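PDB 5H20: putative PadR-family transcriptional regulatory protein from Bacteroides fragilis, which probably binds DNA through a winged helix-turn-helix domain and regulates transcription as a dimer, as PadR-family regulators do. Local coordinates for residues E16-I19 against M20-H24; E85-L88 against G89-A93. All coordinates share one frame; numbering follows the deposited sequence.

How the interactions relate
Interaction 1 comes first along the chain, near the C-terminal end of helix 5-23. Interaction 2 follows on helix 82-97, after the two-stranded antiparallel sheet formed by strands 62-67 and 75-80. Their centres lie about 10 Å apart, and the two helices touch directly: Leu21 CD2 meets Glu92 OE2 at 3.4 Å. At the end of helix 5-23, His24 CB meets Leu88 CD2 at the same distance. Interaction 1 is buried, with its centre about 3 Å from that of the chain; interaction 2 lies farther out, at about 12 Å. They join helix 5-23 of the probable winged-helix core to helix 82-97, and both touch the second subunit.

Interaction 1: residues E16-I19 against M20-H24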
loop_
_atom_site.group_PDB
_atom_site.type_symbol
_atom_site.label_atom_id
_atom_site.label_comp_id
_atom_site.label_asym_id
_atom_site.label_seq_id
_atom_site.Cartn_x
_atom_site.Cartn_y
_atom_site.Cartn_z
ATOM N N GLU A 16 -7.323 2.621 1.631
ATOM C CA GLU A 16 -7.481 2.149 3.023
ATOM C C GLU A 16 -6.572 2.868 4.014
ATOM O O GLU A 16 -6.992 3.168 5.135
ATOM C CB GLU A 16 -7.271 0.640 3.137
ATOM C CG GLU A 16 -8.486 -0.184 2.735
ATOM C CD GLU A 16 -8.137 -1.618 2.405
ATOM O OE1 GLU A 16 -6.941 -1.917 2.133
ATOM O OE2 GLU A 16 -9.063 -2.450 2.389
ATOM N N TYR A 17 -5.337 3.126 3.587
ATOM C CA TYR A 17 -4.348 3.868 4.360
ATOM C C TYR A 17 -4.770 5.325 4.513
ATOM O O TYR A 17 -4.596 5.910 5.577
ATOM C CB TYR A 17 -2.972 3.765 3.689
ATOM C CG TYR A 17 -1.888 4.622 4.293
ATOM C CD1 TYR A 17 -1.083 4.144 5.332
ATOM C CD2 TYR A 17 -1.641 5.912 3.809
ATOM C CE1 TYR A 17 -0.073 4.933 5.880
ATOM C CE2 TYR A 17 -0.632 6.703 4.347
ATOM C CZ TYR A 17 0.147 6.207 5.383
ATOM O OH TYR A 17 1.142 6.990 5.909
ATOM N N CYS A 18 -5.317 5.884 3.439
ATOM C CA CYS A 18 -5.816 7.252 3.405
ATOM C C CYS A 18 -7.012 7.467 4.351
ATOM O O CYS A 18 -7.083 8.490 5.042
ATOM C CB CYS A 18 -6.188 7.616 1.967
ATOM S SG CYS A 18 -6.656 9.339 1.754
ATOM N N ILE A 19 -7.930 6.497 4.379
ATOM C CA ILE A 19 -9.070 6.494 5.303
ATOM C C ILE A 19 -8.585 6.477 6.772
ATOM O O ILE A 19 -9.040 7.296 7.596
ATOM C CB ILE A 19 -10.027 5.298 5.045
ATOM C CG1 ILE A 19 -10.700 5.398 3.679
ATOM C CG2 ILE A 19 -11.106 5.209 6.123
ATOM C CD1 ILE A 19 -11.256 4.076 3.180
ATOM N N MET A 20 -7.659 5.556 7.077
ATOM C CA MET A 20 -7.091 5.435 8.428
ATOM C C MET A 20 -6.345 6.705 8.824
ATOM O O MET A 20 -6.471 7.166 9.970
ATOM C CB MET A 20 -6.185 4.216 8.545
ATOM C CG MET A 20 -6.933 2.899 8.500
ATOM S SD MET A 20 -5.862 1.505 8.882
ATOM C CE MET A 20 -5.115 1.204 7.279
ATOM N N LEU A 21 -5.597 7.269 7.869
ATOM C CA LEU A 21 -4.961 8.583 8.031
ATOM C C LEU A 21 -5.954 9.684 8.397
ATOM O O LEU A 21 -5.755 10.378 9.394
ATOM C CB LEU A 21 -4.171 8.999 6.778
ATOM C CG LEU A 21 -2.654 9.149 6.870
ATOM C CD1 LEU A 21 -2.149 9.803 5.595
ATOM C CD2 LEU A 21 -2.214 9.980 8.071
ATOM N N LEU A 22 -7.018 9.825 7.601
ATOM C CA LEU A 22 -8.053 10.849 7.825
ATOM C C LEU A 22 -8.834 10.664 9.130
ATOM O O LEU A 22 -9.249 11.644 9.741
ATOM C CB LEU A 22 -8.997 10.975 6.614
ATOM C CG LEU A 22 -8.433 11.536 5.288
ATOM C CD1 LEU A 22 -9.307 11.141 4.104
ATOM C CD2 LEU A 22 -8.239 13.047 5.312
ATOM N N LEU A 23 -8.988 9.417 9.572
ATOM C CA LEU A 23 -9.728 9.114 10.806
ATOM C C LEU A 23 -8.906 9.179 12.100
ATOM O O LEU A 23 -9.474 9.175 13.194
ATOM C CB LEU A 23 -10.460 7.770 10.682
ATOM C CG LEU A 23 -11.731 7.789 9.827
ATOM C CD1 LEU A 23 -12.165 6.372 9.528
ATOM C CD2 LEU A 23 -12.894 8.553 10.465
ATOM N N HIS A 24 -7.578 9.263 11.964
ATOM C CA HIS A 24 -6.664 9.141 13.104
ATOM C C HIS A 24 -6.790 10.264 14.130
ATOM O O HIS A 24 -6.628 10.015 15.325
ATOM C CB HIS A 24 -5.213 8.914 12.643
ATOM C CG HIS A 24 -4.285 10.068 12.880
ATOM N ND1 HIS A 24 -3.571 10.222 14.052
ATOM C CD2 HIS A 24 -3.939 11.111 12.089
ATOM C CE1 HIS A 24 -2.836 11.317 13.977
ATOM N NE2 HIS A 24 -3.041 11.875 12.798
#
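Tyr17 and Leu21 meet one helical turn apart, with CE2 of Tyr17 3.7 Å from CD1 of Leu21. The methyl comes to the ring obliquely. With CG trans to the backbone N (chi1 173°), the tyrosine ring leans forward along the helix to its neighbour. The backbone forms the tight part of this contact. Four successive i to i+4 hydrogen bonds run from Met20, Leu21, Leu22 and Leu23 to the carbonyls of Glu16, Tyr17, Cys18 and Ile19. Leu21 N to Tyr17 O is the shortest, at 2.8 Å. The last, from Leu23 N to Ile19 O, is more bent, with an N-H...O angle of 142°.

Side-chain contact is looser on the flank facing helix 30-39, where Cys18 SG lies 4.0 Å from Leu22 CD1. Ile19 and Leu23 run side by side, pointing the same way, and their CG2 and CD1 are 3.8 Å apart. Met20 bends at chi3 (-83°), bringing CE back to 3.5 Å from Glu16 O. The solvent side is at the end: His24 is partly exposed, though its side chain packs on Leu88 and on Ile105 of the second subunit.

Helices 30-39 and 46-58 pack on these two turns, and Trp95 of each subunit meets the Tyr17 ring edge-to-face. Such a buried stretch of the first helix is consistent with the winged helix-turn-helix fold of PadR regulators.

Interaction 2: residues E85-L88 against G89-A93; sequences ESFL and GELEA. With IPA (isopropyl alcohol), chain F.
Phe87 and Leu91 pack one turn apart on helix 82-97, which follows the two-stranded sheet of the probable winged-helix fold and also contacts the second subunit. The backbone bonds are regular i to i+4 links, from Gly89, Glu90, Leu91 and Glu92 to the carbonyls of Glu85, Ser86, Phe87 and Leu88.

The apolar contact is a CH-pi interaction. Leu91 CD2 sits over one face of the Phe87 ring, 3.6 Å from its centroid and 18° off the normal. Phe87 holds CG anti to its own N (chi1 -175°), which carries the ring forward to this methyl.

The carboxylates make the remaining contacts. Glu92 OE2 is in van der Waals contact with Leu88 CG at 3.9 Å, on a flank where both residues pack against helix 5-23. Glu90 OE1 lies at the ring edge, in plane, 3.7 Å from Phe87 CD1, and the carboxylate and ring planes are 88° apart. Two polar bonds hold Glu90 OE2. One is a salt bridge with Arg11 of the second subunit, which also packs on Phe87. The other is a hydrogen bond from an isopropyl alcohol, probably from the crystallisation liquor, with Glu90 OE2 3.1 Å from its O2.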
loop_
_atom_site.group_PDB
_atom_site.type_symbol
_atom_site.label_atom_id
_atom_site.label_comp_id
_atom_site.label_asym_id
_atom_site.label_seq_id
_atom_site.Cartn_x
_atom_site.Cartn_y
_atom_site.Cartn_z
ATOM N N GLU A 85 -5.098 2.340 15.044
ATOM C CA GLU A 85 -4.029 3.292 15.396
ATOM C C GLU A 85 -2.633 2.650 15.394
ATOM O O GLU A 85 -1.684 3.259 14.889
ATOM C CB GLU A 85 -4.271 3.950 16.777
ATOM C CG GLU A 85 -5.495 4.861 16.889
ATOM C CD GLU A 85 -5.286 6.287 16.371
ATOM O OE1 GLU A 85 -4.156 6.659 15.980
ATOM O OE2 GLU A 85 -6.272 7.060 16.372
ATOM N N SER A 86 -2.513 1.452 15.975
ATOM C CA SER A 86 -1.248 0.696 15.985
ATOM C C SER A 86 -0.807 0.293 14.566
ATOM O O SER A 86 0.345 0.538 14.194
ATOM C CB SER A 86 -1.333 -0.544 16.878
ATOM O OG SER A 86 -1.678 -0.193 18.205
ATOM N N PHE A 87 -1.723 -0.303 13.791
ATOM C CA PHE A 87 -1.444 -0.687 12.401
ATOM C C PHE A 87 -1.103 0.527 11.539
ATOM O O PHE A 87 -0.168 0.458 10.755
ATOM C CB PHE A 87 -2.574 -1.526 11.771
ATOM C CG PHE A 87 -2.260 -2.040 10.374
ATOM C CD1 PHE A 87 -1.095 -2.784 10.116
ATOM C CD2 PHE A 87 -3.148 -1.816 9.321
ATOM C CE1 PHE A 87 -0.811 -3.256 8.832
ATOM C CE2 PHE A 87 -2.872 -2.296 8.038
ATOM C CZ PHE A 87 -1.700 -3.014 7.792
ATOM N N LEU A 88 -1.834 1.633 11.717
ATOM C CA LEU A 88 -1.494 2.919 11.079
ATOM C C LEU A 88 -0.054 3.373 11.394
ATOM O O LEU A 88 0.691 3.762 10.481
ATOM C CB LEU A 88 -2.490 4.017 11.474
ATOM C CG LEU A 88 -2.229 5.434 10.940
ATOM C CD1 LEU A 88 -2.493 5.551 9.440
ATOM C CD2 LEU A 88 -3.068 6.421 11.719
ATOM N N GLY A 89 0.324 3.306 12.675
ATOM C CA GLY A 89 1.687 3.642 13.130
ATOM C C GLY A 89 2.777 2.810 12.461
ATOM O O GLY A 89 3.840 3.332 12.095
ATOM N N GLU A 90 2.500 1.513 12.311
ATOM C CA GLU A 90 3.360 0.578 11.583
ATOM C C GLU A 90 3.580 1.015 10.128
ATOM O O GLU A 90 4.724 1.053 9.659
ATOM C CB GLU A 90 2.764 -0.834 11.642
ATOM C CG GLU A 90 3.441 -1.858 10.730
ATOM C CD GLU A 90 2.730 -3.198 10.716
ATOM O OE1 GLU A 90 2.142 -3.594 11.756
ATOM O OE2 GLU A 90 2.779 -3.866 9.662
ATOM N N LEU A 91 2.490 1.366 9.449
ATOM C CA LEU A 91 2.489 1.734 8.024
ATOM C C LEU A 91 3.227 3.036 7.706
ATOM O O LEU A 91 3.947 3.111 6.693
ATOM C CB LEU A 91 1.049 1.826 7.514
ATOM C CG LEU A 91 0.290 0.703 6.784
ATOM C CD1 LEU A 91 0.996 -0.647 6.657
ATOM C CD2 LEU A 91 -1.052 0.572 7.483
ATOM N N GLU A 92 3.029 4.045 8.564
ATOM C CA GLU A 92 3.663 5.365 8.431
ATOM C C GLU A 92 5.179 5.272 8.595
ATOM O O GLU A 92 5.926 5.953 7.882
ATOM C CB GLU A 92 3.094 6.365 9.460
ATOM C CG GLU A 92 1.649 6.803 9.216
ATOM C CD GLU A 92 1.093 7.723 10.301
ATOM O OE1 GLU A 92 1.613 7.740 11.436
ATOM O OE2 GLU A 92 0.108 8.437 10.017
ATOM N N ALA A 93 5.607 4.433 9.544
ATOM C CA ALA A 93 7.020 4.160 9.808
ATOM C C ALA A 93 7.635 3.347 8.672
ATOM O O ALA A 93 8.824 3.487 8.375
ATOM C CB ALA A 93 7.188 3.448 11.149
HETATM C C1 IPA F . 5.158 -5.074 7.572
HETATM C C2 IPA F . 5.212 -3.831 6.696
HETATM C C3 IPA F . 5.064 -4.249 5.241
HETATM O O2 IPA F . 4.176 -2.909 7.058
#